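Side-chain contacts in GRMZM2G135359 pseudokinase (Zea mays, PDB 6CPY), which is a membrane receptor-like pseudokinase, represented here by its kinase-fold domain, that may bind ATP but probably has little or no catalytic activity: residues S35-A40 and V119-Y124; K58-L61 and V65-A68; E227-R232 and A274-V279; M254-L259 and F267-A272. One frame throughout, in Å; residues are numbered along the deposited sequence.

Interaction 1. Residues S35-A40 and V119-Y124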
# COMPACT_ATOMS: atom_id res chain seq x y z
N SER A 35 -0.49 -24.25 12.88
CA SER A 35 -1.67 -25.10 12.78
C SER A 35 -2.95 -24.27 12.57
O SER A 35 -3.80 -24.64 11.76
CB SER A 35 -1.83 -25.98 14.02
OG SER A 35 -1.97 -25.21 15.19
N GLU A 36 -3.06 -23.15 13.28
CA GLU A 36 -4.21 -22.25 13.09
C GLU A 36 -4.27 -21.66 11.67
O GLU A 36 -5.35 -21.55 11.07
CB GLU A 36 -4.19 -21.13 14.13
CG GLU A 36 -5.43 -20.24 14.12
CD GLU A 36 -5.49 -19.23 15.25
OE1 GLU A 36 -4.51 -19.11 16.02
OE2 GLU A 36 -6.53 -18.53 15.38
N LEU A 37 -3.12 -21.27 11.14
CA LEU A 37 -3.07 -20.73 9.78
C LEU A 37 -3.30 -21.77 8.70
O LEU A 37 -3.89 -21.46 7.65
CB LEU A 37 -1.74 -19.99 9.57
CG LEU A 37 -1.70 -18.67 10.36
CD1 LEU A 37 -0.39 -17.94 10.09
CD2 LEU A 37 -2.89 -17.78 10.03
N GLU A 38 -2.84 -22.99 8.95
CA GLU A 38 -3.12 -24.10 8.04
C GLU A 38 -4.62 -24.28 7.89
O GLU A 38 -5.12 -24.40 6.78
CB GLU A 38 -2.52 -25.41 8.57
CG GLU A 38 -1.00 -25.49 8.52
CD GLU A 38 -0.45 -26.58 9.43
OE1 GLU A 38 -1.20 -27.52 9.76
OE2 GLU A 38 0.74 -26.49 9.83
N THR A 39 -5.34 -24.28 9.01
CA THR A 39 -6.79 -24.36 9.00
C THR A 39 -7.38 -23.13 8.30
O THR A 39 -8.20 -23.25 7.38
CB THR A 39 -7.34 -24.47 10.44
OG1 THR A 39 -6.78 -25.62 11.08
CG2 THR A 39 -8.87 -24.58 10.44
N ALA A 40 -6.94 -21.95 8.73
CA ALA A 40 -7.48 -20.70 8.19
C ALA A 40 -7.31 -20.57 6.67
O ALA A 40 -8.19 -20.04 6.00
CB ALA A 40 -6.84 -19.52 8.88
N VAL A 119 5.67 -16.00 7.97
CA VAL A 119 4.53 -15.28 7.38
C VAL A 119 4.10 -14.08 8.20
O VAL A 119 4.36 -13.98 9.42
CB VAL A 119 3.29 -16.17 7.09
CG1 VAL A 119 3.65 -17.51 6.46
CG2 VAL A 119 2.40 -16.33 8.30
N MET A 120 3.39 -13.19 7.52
CA MET A 120 2.76 -12.03 8.11
C MET A 120 1.32 -12.05 7.66
O MET A 120 1.03 -12.36 6.50
CB MET A 120 3.47 -10.74 7.66
CG MET A 120 4.86 -10.64 8.25
SD MET A 120 5.74 -9.13 7.79
CE MET A 120 7.43 -9.62 8.16
N VAL A 121 0.42 -11.77 8.60
CA VAL A 121 -1.01 -11.88 8.38
C VAL A 121 -1.60 -10.47 8.29
O VAL A 121 -1.50 -9.69 9.23
CB VAL A 121 -1.68 -12.65 9.53
CG1 VAL A 121 -3.19 -12.75 9.32
CG2 VAL A 121 -1.05 -14.02 9.69
N PHE A 122 -2.26 -10.18 7.16
CA PHE A 122 -2.79 -8.86 6.92
C PHE A 122 -4.29 -8.88 6.72
O PHE A 122 -4.88 -9.93 6.42
CB PHE A 122 -2.16 -8.27 5.67
CG PHE A 122 -0.70 -7.97 5.81
CD1 PHE A 122 -0.29 -6.78 6.40
CD2 PHE A 122 0.25 -8.85 5.34
CE1 PHE A 122 1.06 -6.50 6.54
CE2 PHE A 122 1.59 -8.57 5.47
CZ PHE A 122 1.99 -7.39 6.07
N GLU A 123 -4.91 -7.71 6.87
CA GLU A 123 -6.31 -7.53 6.48
C GLU A 123 -6.51 -7.91 5.02
O GLU A 123 -5.64 -7.66 4.19
CB GLU A 123 -6.73 -6.07 6.65
CG GLU A 123 -6.85 -5.63 8.09
CD GLU A 123 -7.13 -4.14 8.23
OE1 GLU A 123 -6.73 -3.36 7.32
OE2 GLU A 123 -7.69 -3.75 9.28
N TYR A 124 -7.66 -8.52 4.71
CA TYR A 124 -7.99 -8.91 3.33
C TYR A 124 -8.81 -7.81 2.68
O TYR A 124 -9.76 -7.33 3.28
CB TYR A 124 -8.85 -10.18 3.33
CG TYR A 124 -9.38 -10.58 1.97
CD1 TYR A 124 -8.52 -10.98 0.96
CD2 TYR A 124 -10.75 -10.59 1.70
CE1 TYR A 124 -8.99 -11.36 -0.28
CE2 TYR A 124 -11.24 -11.00 0.47
CZ TYR A 124 -10.35 -11.38 -0.52
OH TYR A 124 -10.80 -11.77 -1.77
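Leu-37 is the one residue of helix 35-40 that reaches strand 119-123, and it touches two valines there. Its CD1 methyl sits closest to Val-119 CG2, at 3.7 Å, and also meets Val-121 CG2 at 4.0 Å. The second branch, CD2, only grazes the same Val-121 methyl. Leu-37 and Val-119 run alongside one another with opposed directions, each offering a single methyl. Val-119 has its CG2 lodged between the backbone N and the carbonyl carbon (chi1 -43°), which turns that branch to the helix. The branched leucine suits this place because one long side chain spans a gap of 9.2 Å between Leu-37 CA and Val-121 CA, while the short beta-branched valines, at home in a strand, each present one methyl to it. All three residues are buried. The far side of the helix is quite different: Ser-35 and Thr-39 are polar and exposed, and Glu-38 is bound to Arg-34 by a salt bridge. The strand also has two faces, for Met-120 points away from the helix toward Tyr-88 and Ile-92 of helix 82-96. The sheet of the kinase N-lobe is thus covered on opposite faces by two helices. Around the leucine, Cys-110 of strand 106-112 touches both Leu-37 and Val-119; in strand 66-72, Ile-67 touches Val-121, and Val-69 and Ser-71 touch Val-119.

Interaction 2. Residues K58-L61 and V65-A68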
# COMPACT_ATOMS: atom_id res chain seq x y z
N LYS A 58 -5.07 -16.61 0.67
CA LYS A 58 -6.33 -16.22 1.27
C LYS A 58 -6.62 -17.16 2.43
O LYS A 58 -6.43 -18.37 2.34
CB LYS A 58 -7.46 -16.31 0.24
CG LYS A 58 -8.84 -16.02 0.78
CD LYS A 58 -9.02 -14.56 1.14
CE LYS A 58 -10.27 -14.34 1.98
NZ LYS A 58 -11.50 -14.77 1.28
N GLY A 59 -7.10 -16.58 3.53
CA GLY A 59 -7.63 -17.38 4.61
C GLY A 59 -8.78 -16.70 5.34
O GLY A 59 -9.14 -15.56 5.03
N THR A 60 -9.35 -17.42 6.29
CA THR A 60 -10.36 -16.90 7.20
C THR A 60 -10.09 -17.45 8.58
O THR A 60 -10.05 -18.67 8.78
CB THR A 60 -11.78 -17.33 6.77
OG1 THR A 60 -11.97 -17.00 5.39
CG2 THR A 60 -12.84 -16.61 7.60
N LEU A 61 -9.89 -16.55 9.54
CA LEU A 61 -9.66 -16.93 10.92
C LEU A 61 -10.95 -17.47 11.53
O LEU A 61 -12.04 -17.22 11.01
CB LEU A 61 -9.13 -15.74 11.73
CG LEU A 61 -7.76 -15.22 11.31
CD1 LEU A 61 -7.44 -13.94 12.05
CD2 LEU A 61 -6.67 -16.26 11.53
N VAL A 65 -12.86 -13.32 10.48
CA VAL A 65 -12.08 -12.27 9.84
C VAL A 65 -11.28 -12.85 8.68
O VAL A 65 -10.51 -13.78 8.86
CB VAL A 65 -11.12 -11.59 10.85
CG1 VAL A 65 -10.16 -10.66 10.14
CG2 VAL A 65 -11.93 -10.84 11.90
N GLU A 66 -11.47 -12.29 7.49
CA GLU A 66 -10.74 -12.71 6.31
C GLU A 66 -9.34 -12.11 6.34
O GLU A 66 -9.15 -10.97 6.78
CB GLU A 66 -11.50 -12.33 5.05
CG GLU A 66 -12.80 -13.10 4.89
CD GLU A 66 -13.56 -12.69 3.65
OE1 GLU A 66 -13.26 -13.18 2.54
OE2 GLU A 66 -14.46 -11.85 3.80
N ILE A 67 -8.36 -12.87 5.88
CA ILE A 67 -6.96 -12.48 5.95
C ILE A 67 -6.25 -12.73 4.64
O ILE A 67 -6.62 -13.60 3.84
CB ILE A 67 -6.21 -13.23 7.08
CG1 ILE A 67 -6.33 -14.75 6.93
CG2 ILE A 67 -6.74 -12.80 8.44
CD1 ILE A 67 -5.56 -15.55 7.97
N ALA A 68 -5.20 -11.95 4.42
CA ALA A 68 -4.27 -12.19 3.36
C ALA A 68 -2.96 -12.49 4.04
O ALA A 68 -2.46 -11.68 4.84
CB ALA A 68 -4.15 -10.97 2.47
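Ile-67 carries the largest share of the contact, gripping Gly-59 through the backbone and Leu-61 through its side chain. The backbone bonds pair Gly-59 and Ile-67 in both directions: Ile-67 N gives to Gly-59 O at 2.9 Å and Gly-59 N to Ile-67 O at 3.0 Å, both nearly straight, 168° at the hydrogen. With chi1 at 56°, the isoleucine folds CG1 back over the glycine, where CG1 lies 3.5 Å from Gly-59 O. A side chain on the glycine would crowd that same carbon, so the bare residue fits well here. Leu-61 lies roughly perpendicular to Ile-67, its CD2 methyl 3.8 Å from Ile-67 CD1 and its CD1 near Ile-67 CG2. A third backbone bond, from Leu-61 N to Val-65 O at 2.9 Å, closes the ladder where the chain turns. This is the beta hairpin of strands 54-60 and 66-72, the second and third strands of the kinase N-lobe sheet. Glu-66 rises from the other face, beside Thr-60. The long chain of Lys-58, bent at its second and fourth torsions, leans across to bring NZ within 2.7 Å of Glu-66 OE1, in a salt bridge that uses the oxygen's anti lone pair. Lys-58 also makes a cation-pi contact with Tyr-124. Exchanging this lysine for an alanine would probably leave the Glu-66 carboxylate without this lysine's charge and strip the Tyr-124 ring of its cation. Glu-66 itself packs against Tyr-124, and Lys-58 against Ile-48 of strand 47-50.

Interaction 3. Residues E227-R232 and A274-V279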
# COMPACT_ATOMS: atom_id res chain seq x y z
N GLU A 227 -2.48 9.02 -12.40
CA GLU A 227 -2.97 7.75 -12.94
C GLU A 227 -4.45 7.55 -12.67
O GLU A 227 -5.19 7.11 -13.54
CB GLU A 227 -2.14 6.60 -12.36
CG GLU A 227 -2.48 5.23 -12.91
CD GLU A 227 -1.75 4.13 -12.16
OE1 GLU A 227 -0.80 4.43 -11.41
OE2 GLU A 227 -2.14 2.95 -12.33
N ILE A 228 -4.88 7.91 -11.46
CA ILE A 228 -6.29 7.80 -11.09
C ILE A 228 -7.13 8.75 -11.97
O ILE A 228 -8.21 8.39 -12.43
CB ILE A 228 -6.48 8.13 -9.59
CG1 ILE A 228 -5.90 7.01 -8.72
CG2 ILE A 228 -7.94 8.36 -9.28
CD1 ILE A 228 -5.68 7.38 -7.26
N LEU A 229 -6.60 9.95 -12.21
CA LEU A 229 -7.33 10.94 -13.01
C LEU A 229 -7.39 10.65 -14.51
O LEU A 229 -8.39 10.95 -15.16
CB LEU A 229 -6.71 12.31 -12.79
CG LEU A 229 -6.93 12.92 -11.41
CD1 LEU A 229 -6.03 14.14 -11.28
CD2 LEU A 229 -8.38 13.31 -11.17
N THR A 230 -6.31 10.09 -15.07
CA THR A 230 -6.17 9.93 -16.52
C THR A 230 -6.38 8.49 -16.99
O THR A 230 -6.65 8.25 -18.17
CB THR A 230 -4.78 10.36 -17.01
OG1 THR A 230 -3.77 9.52 -16.44
CG2 THR A 230 -4.49 11.78 -16.65
N GLY A 231 -6.23 7.54 -16.08
CA GLY A 231 -6.17 6.14 -16.44
C GLY A 231 -4.92 5.70 -17.18
O GLY A 231 -4.90 4.61 -17.73
N ARG A 232 -3.87 6.53 -17.18
CA ARG A 232 -2.62 6.25 -17.90
C ARG A 232 -1.42 6.07 -16.96
O ARG A 232 -1.31 6.74 -15.93
CB ARG A 232 -2.30 7.39 -18.87
CG ARG A 232 -3.32 7.61 -19.97
CD ARG A 232 -3.19 9.01 -20.53
NE ARG A 232 -4.07 9.28 -21.67
CZ ARG A 232 -3.77 9.05 -22.95
NH1 ARG A 232 -2.59 8.53 -23.30
NH2 ARG A 232 -4.66 9.35 -23.90
N ALA A 274 -8.15 21.60 -10.07
CA ALA A 274 -7.49 21.76 -8.80
C ALA A 274 -6.66 20.50 -8.46
O ALA A 274 -5.54 20.59 -7.98
CB ALA A 274 -8.50 22.08 -7.71
N LEU A 275 -7.21 19.32 -8.75
CA LEU A 275 -6.47 18.07 -8.47
C LEU A 275 -5.23 17.95 -9.35
O LEU A 275 -4.18 17.47 -8.90
CB LEU A 275 -7.36 16.85 -8.64
CG LEU A 275 -8.45 16.75 -7.56
CD1 LEU A 275 -9.49 15.72 -7.95
CD2 LEU A 275 -7.84 16.42 -6.20
N CYS A 276 -5.34 18.40 -10.61
CA CYS A 276 -4.17 18.41 -11.50
C CYS A 276 -3.07 19.39 -11.04
O CYS A 276 -1.89 19.15 -11.29
CB CYS A 276 -4.58 18.70 -12.94
SG CYS A 276 -5.52 17.35 -13.70
N GLU A 277 -3.45 20.47 -10.36
CA GLU A 277 -2.45 21.36 -9.74
C GLU A 277 -1.70 20.65 -8.61
O GLU A 277 -0.48 20.78 -8.49
CB GLU A 277 -3.10 22.65 -9.24
CG GLU A 277 -3.62 23.54 -10.37
CD GLU A 277 -4.52 24.67 -9.91
OE1 GLU A 277 -5.03 24.63 -8.77
OE2 GLU A 277 -4.74 25.61 -10.71
N VAL A 278 -2.42 19.88 -7.80
CA VAL A 278 -1.78 19.04 -6.77
C VAL A 278 -0.77 18.11 -7.42
O VAL A 278 0.37 18.03 -6.96
CB VAL A 278 -2.79 18.21 -5.96
CG1 VAL A 278 -2.08 17.24 -5.01
CG2 VAL A 278 -3.72 19.12 -5.19
N VAL A 279 -1.17 17.42 -8.49
CA VAL A 279 -0.25 16.55 -9.22
C VAL A 279 1.01 17.33 -9.59
O VAL A 279 2.12 16.89 -9.31
CB VAL A 279 -0.88 15.96 -10.50
CG1 VAL A 279 0.18 15.27 -11.35
CG2 VAL A 279 -2.01 14.99 -10.16
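Leu-229 is the bump of this contact, and its CD1 methyl enters a shallow hollow on helix 274-279 lined by Leu-275, Cys-276 and Val-279. Leu-275 CB lies 4.0 Å from Leu-229 CD1, Cys-276 SG 4.1 Å from the same methyl, and Val-279 CG2 completes the rim one turn further on, at 4.3 Å. The rim thus combines two adjacent residues with one a helical turn beyond, a spacing that lets a single leucine methyl dip between them. The other branch, Leu-229 CD2, rests against Leu-275 CD1, and the two leucine side chains run nearly square to each other. At 4.0 Å and beyond, these are ordinary van der Waals contacts. Cys-276 suits the wall because its short side chain brings one polarisable sulfur to the methyl, without any further branch. Just past the bump the helix ends: Gly-231, with positive phi, leaves the helical path, and Thr-230 OG1 accepts from Arg-232 N at 3.1 Å in an ST turn. The contact lies in the helical C-lobe of the kinase fold, where Trp-144 of helix 144-164 touches both leucines and Met-300 and Ile-303 of helix 293-304 cover Leu-275 as well.

Interaction 4. Residues M254-L259 and F267-A272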
# COMPACT_ATOMS: atom_id res chain seq x y z
N MET A 254 -3.90 21.48 -23.64
CA MET A 254 -4.84 20.35 -23.60
C MET A 254 -6.11 20.65 -22.81
O MET A 254 -6.06 21.12 -21.68
CB MET A 254 -4.16 19.11 -23.01
CG MET A 254 -4.98 17.84 -23.17
SD MET A 254 -4.28 16.42 -22.33
CE MET A 254 -2.68 16.33 -23.13
N ARG A 255 -7.26 20.34 -23.41
CA ARG A 255 -8.54 20.45 -22.74
C ARG A 255 -8.66 19.35 -21.68
O ARG A 255 -8.09 18.27 -21.84
CB ARG A 255 -9.68 20.31 -23.75
CG ARG A 255 -9.67 21.36 -24.85
CD ARG A 255 -10.79 21.13 -25.84
NE ARG A 255 -12.10 21.08 -25.18
CZ ARG A 255 -12.76 22.13 -24.70
NH1 ARG A 255 -12.26 23.36 -24.79
NH2 ARG A 255 -13.94 21.94 -24.12
N LEU A 256 -9.39 19.61 -20.60
CA LEU A 256 -9.60 18.58 -19.57
C LEU A 256 -10.30 17.33 -20.12
O LEU A 256 -10.05 16.23 -19.61
CB LEU A 256 -10.37 19.13 -18.37
CG LEU A 256 -9.59 19.89 -17.29
CD1 LEU A 256 -10.59 20.49 -16.30
CD2 LEU A 256 -8.62 18.98 -16.56
N GLU A 257 -11.14 17.47 -21.14
CA GLU A 257 -11.80 16.30 -21.75
C GLU A 257 -10.80 15.34 -22.42
O GLU A 257 -11.10 14.15 -22.59
CB GLU A 257 -12.84 16.70 -22.80
CG GLU A 257 -14.03 17.47 -22.25
CD GLU A 257 -13.88 18.98 -22.41
OE1 GLU A 257 -12.74 19.49 -22.28
OE2 GLU A 257 -14.92 19.64 -22.65
N GLU A 258 -9.65 15.85 -22.83
CA GLU A 258 -8.61 15.00 -23.39
C GLU A 258 -7.77 14.34 -22.29
O GLU A 258 -7.28 13.24 -22.45
CB GLU A 258 -7.71 15.80 -24.36
CG GLU A 258 -6.59 14.96 -24.96
CD GLU A 258 -5.86 15.61 -26.13
OE1 GLU A 258 -6.10 16.81 -26.42
OE2 GLU A 258 -5.03 14.91 -26.75
N LEU A 259 -7.61 15.03 -21.17
CA LEU A 259 -6.77 14.54 -20.08
C LEU A 259 -7.47 13.47 -19.23
O LEU A 259 -6.89 12.42 -18.92
CB LEU A 259 -6.36 15.70 -19.18
CG LEU A 259 -5.47 15.33 -17.99
CD1 LEU A 259 -4.06 15.05 -18.45
CD2 LEU A 259 -5.47 16.42 -16.93
N PHE A 267 -17.63 14.37 -14.76
CA PHE A 267 -16.78 14.92 -13.71
C PHE A 267 -16.91 16.46 -13.62
O PHE A 267 -17.23 17.10 -14.61
CB PHE A 267 -15.31 14.51 -13.93
CG PHE A 267 -14.64 15.16 -15.11
CD1 PHE A 267 -13.96 16.37 -14.96
CD2 PHE A 267 -14.64 14.56 -16.36
CE1 PHE A 267 -13.32 16.97 -16.04
CE2 PHE A 267 -14.02 15.16 -17.44
CZ PHE A 267 -13.36 16.36 -17.28
N PRO A 268 -16.67 17.02 -12.43
CA PRO A 268 -16.70 18.47 -12.24
C PRO A 268 -15.37 19.09 -12.67
O PRO A 268 -14.30 18.73 -12.17
CB PRO A 268 -16.94 18.63 -10.74
CG PRO A 268 -16.39 17.38 -10.12
CD PRO A 268 -16.37 16.31 -11.18
N GLU A 269 -15.48 20.01 -13.61
CA GLU A 269 -14.33 20.53 -14.32
C GLU A 269 -13.31 21.23 -13.41
O GLU A 269 -12.10 21.00 -13.49
CB GLU A 269 -14.90 21.52 -15.33
CG GLU A 269 -13.96 21.95 -16.39
CD GLU A 269 -14.54 23.14 -17.14
OE1 GLU A 269 -15.77 23.18 -17.36
OE2 GLU A 269 -13.75 24.02 -17.45
N ASP A 270 -13.80 22.06 -12.51
CA ASP A 270 -12.90 22.85 -11.68
C ASP A 270 -12.24 22.04 -10.57
O ASP A 270 -11.12 22.33 -10.17
CB ASP A 270 -13.62 24.06 -11.14
CG ASP A 270 -13.90 25.08 -12.24
OD1 ASP A 270 -13.10 25.17 -13.20
OD2 ASP A 270 -14.93 25.75 -12.15
N THR A 271 -12.94 21.02 -10.09
CA THR A 271 -12.33 20.07 -9.15
C THR A 271 -11.20 19.29 -9.81
O THR A 271 -10.13 19.10 -9.23
CB THR A 271 -13.41 19.12 -8.60
OG1 THR A 271 -14.48 19.92 -8.09
CG2 THR A 271 -12.87 18.26 -7.47
N ALA A 272 -11.43 18.86 -11.04
CA ALA A 272 -10.39 18.20 -11.80
C ALA A 272 -9.17 19.11 -11.98
O ALA A 272 -8.04 18.67 -11.77
CB ALA A 272 -10.92 17.73 -13.13
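Leu-256 reaches from the short helix 256-259 into the start of helix 269-282, where its CD1 methyl meets Glu-269 and Ala-272. The nearest approach is to backbone: Leu-256 CD1 lies 3.2 Å from Glu-269 O, a close contact of a methyl with a carbonyl oxygen. The same methyl touches the aliphatic part of the glutamate, 3.7 Å from Glu-269 CG, and comes to 4.2 Å from Ala-272 CB. Alanine suits this spot because its single methyl lets the leucine come close to the helix. Phe-267 adds the other wall, with CZ 4.2 Å from Leu-256 CB and also near Leu-256 O. Its first torsion, 71°, sets CG between the backbone N and the carbonyl carbon and directs the ring so that CZ arrives at Leu-256. Glu-269 can lend its CH2 groups to the leucine while its carboxylate binds Arg-273, which is shared with Asp-270 and also touches Leu-256. On the solvent side Arg-255, the N-cap residue, forms a salt bridge with Glu-257, NH2 to OE2 at 2.9 Å, tying it to the second residue of the short helix. Farther out, Tyr-249 of helix 240-250 packs on Leu-256, and Trp-144 of helix 144-164 touches Ala-272. Such a short helix, tucked between two longer ones, belongs to the connection between helices G and H in the C-lobe of the protein kinase fold.

How the interactions relate
From the N terminus, helix 34-40 opens interaction 1, whose loop closes at strand 117-123. Nested within it, interaction 2 closes a tight hairpin between strands 54-60 and 66-72. These two touch: Ala-40 O approaches Thr-60 N, Ala-68 O approaches Phe-122 N, and strands 66-72 and 117-123 are neighbours in one sheet, so both belong to the N-lobe. The chain then passes to the C-lobe, where helix 214-230 opens interaction 3. Interaction 4 opens and closes inside its loop, and both use helix 269-282, with Leu-259 packing on Thr-230 and Cys-276. The pairs follow in series; the centres of interactions 1 and 3 are about 37 Å apart.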